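PDB 4QI8: lytic polysaccharide monooxygenase, which probably oxidises glycosidic bonds of cellulose at a copper centre, using a reducing agent and an oxygen cosubstrate to break the polysaccharide down. Local coordinates for residues Trp99-Ile102 against Tyr103-Gln106. Numbering follows the deposited sequence.
Sequences WFKI and YHEQ
Three acceptors grip the ammonium group of Lys101. One is the imidazole of His104, whose ND1 takes a hydrogen bond from NZ of Lys101 at 3.0 Å; the other two are the carbonyl oxygens of Pro209 and Pro207. NZ meets the ring at its edge, tilted 15° from the ring plane. ND1 accepts from NZ and so is probably unprotonated, consistent with a neutral ring whose proton is on NE2. The lysine chain runs extended as far as CD and then bends at chi3 (-75°), steering its end past the ring instead of into it. CD of Lys101 lies 3.4 Å from ND1 of His104, and CG of Lys101 touches the carbonyl O of Tyr103 at 3.6 Å. The two side chains share a side although three residues apart because Ile102 and Tyr103 form a classic beta bulge, both facing Phe78, which resets the usual alternation. Ile102 and Tyr103 turn their side chains away from the lysine–histidine pair. The bulge lies in strand 99-104 of the AA9 beta-sandwich, paired antiparallel with strand 76-82, where Lys101 touches Tyr79 and His104 touches Gln77, while the C-terminal segment carrying Pro207 and Pro209 receives the lysine.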
loop_
_atom_site.group_PDB
_atom_site.type_symbol
_atom_site.label_atom_id
_atom_site.label_comp_id
_atom_site.label_asym_id
_atom_site.label_seq_id
_atom_site.Cartn_x
_atom_site.Cartn_y
_atom_site.Cartn_z
ATOM N N TRP A 99 -0.804 -2.001 -11.162
ATOM C CA TRP A 99 -0.920 -2.310 -9.740
ATOM C C TRP A 99 -2.135 -3.189 -9.478
ATOM O O TRP A 99 -3.242 -2.833 -9.877
ATOM C CB TRP A 99 -1.062 -1.017 -8.937
ATOM C CG TRP A 99 0.133 -0.119 -9.021
ATOM C CD1 TRP A 99 0.333 0.897 -9.905
ATOM C CD2 TRP A 99 1.297 -0.163 -8.191
ATOM N NE1 TRP A 99 1.548 1.499 -9.676
ATOM C CE2 TRP A 99 2.165 0.856 -8.631
ATOM C CE3 TRP A 99 1.692 -0.974 -7.123
ATOM C CZ2 TRP A 99 3.407 1.088 -8.030
ATOM C CZ3 TRP A 99 2.927 -0.747 -6.537
ATOM C CH2 TRP A 99 3.760 0.284 -6.980
ATOM N N PHE A 100 -1.931 -4.306 -8.783
ATOM C CA PHE A 100 -3.057 -5.119 -8.340
ATOM C C PHE A 100 -3.034 -5.217 -6.827
ATOM O O PHE A 100 -1.975 -5.247 -6.197
ATOM C CB PHE A 100 -3.109 -6.507 -9.015
ATOM C CG PHE A 100 -1.883 -7.367 -8.824
ATOM C CD1 PHE A 100 -0.770 -7.203 -9.627
ATOM C CD2 PHE A 100 -1.869 -8.371 -7.871
ATOM C CE1 PHE A 100 0.342 -8.005 -9.470
ATOM C CE2 PHE A 100 -0.766 -9.190 -7.722
ATOM C CZ PHE A 100 0.341 -9.009 -8.526
ATOM N N LYS A 101 -4.232 -5.224 -6.258
ATOM C CA LYS A 101 -4.411 -5.238 -4.822
ATOM C C LYS A 101 -4.285 -6.651 -4.301
ATOM O O LYS A 101 -4.911 -7.565 -4.833
ATOM C CB LYS A 101 -5.787 -4.681 -4.482
ATOM C CG LYS A 101 -6.077 -4.582 -2.996
ATOM C CD LYS A 101 -7.505 -4.129 -2.723
ATOM C CE LYS A 101 -7.699 -2.652 -2.974
ATOM N NZ LYS A 101 -9.146 -2.298 -2.920
ATOM N N ILE A 102 -3.493 -6.827 -3.247
ATOM C CA ILE A 102 -3.365 -8.129 -2.603
ATOM C C ILE A 102 -3.938 -8.177 -1.186
ATOM O O ILE A 102 -4.031 -9.253 -0.607
ATOM C CB ILE A 102 -1.917 -8.676 -2.618
ATOM C CG1 ILE A 102 -0.958 -7.758 -1.856
ATOM C CG2 ILE A 102 -1.465 -8.880 -4.054
ATOM C CD1 ILE A 102 0.407 -8.377 -1.660
ATOM N N TYR A 103 -4.350 -7.037 -0.646
ATOM C CA TYR A 103 -4.967 -6.989 0.669
ATOM C C TYR A 103 -5.692 -5.668 0.831
ATOM O O TYR A 103 -5.166 -4.622 0.450
ATOM C CB TYR A 103 -3.906 -7.111 1.779
ATOM C CG TYR A 103 -4.470 -6.872 3.168
ATOM C CD1 TYR A 103 -4.488 -5.603 3.728
ATOM C CD2 TYR A 103 -4.999 -7.918 3.915
ATOM C CE1 TYR A 103 -5.025 -5.383 4.979
ATOM C CE2 TYR A 103 -5.539 -7.707 5.177
ATOM C CZ TYR A 103 -5.544 -6.441 5.707
ATOM O OH TYR A 103 -6.079 -6.222 6.961
ATOM N N HIS A 104 -6.872 -5.708 1.437
ATOM C CA HIS A 104 -7.445 -4.511 2.025
ATOM C C HIS A 104 -8.172 -4.841 3.313
ATOM O O HIS A 104 -8.696 -5.940 3.495
ATOM C CB HIS A 104 -8.292 -3.688 1.033
ATOM C CG HIS A 104 -9.545 -4.340 0.526
ATOM N ND1 HIS A 104 -10.158 -3.867 -0.608
ATOM C CD2 HIS A 104 -10.328 -5.348 0.987
ATOM C CE1 HIS A 104 -11.255 -4.562 -0.840
ATOM N NE2 HIS A 104 -11.381 -5.473 0.110
ATOM N N GLU A 105 -8.179 -3.865 4.208
ATOM C CA GLU A 105 -8.735 -4.033 5.542
ATOM C C GLU A 105 -10.201 -3.636 5.597
ATOM O O GLU A 105 -10.578 -2.562 5.137
ATOM C CB GLU A 105 -7.940 -3.154 6.505
ATOM C CG GLU A 105 -8.385 -3.243 7.949
ATOM C CD GLU A 105 -7.542 -2.385 8.882
ATOM O OE1 GLU A 105 -6.458 -1.907 8.463
ATOM O OE2 GLU A 105 -7.973 -2.198 10.045
ATOM N N GLN A 106 -11.023 -4.503 6.181
ATOM C CA GLN A 106 -12.390 -4.162 6.547
ATOM C C GLN A 106 -12.463 -3.878 8.038
ATOM O O GLN A 106 -11.872 -4.604 8.830
ATOM C CB GLN A 106 -13.335 -5.314 6.212
ATOM C CG GLN A 106 -13.781 -5.325 4.769
ATOM C CD GLN A 106 -14.893 -4.327 4.516
ATOM O OE1 GLN A 106 -16.010 -4.495 5.010
ATOM N NE2 GLN A 106 -14.601 -3.287 3.740
#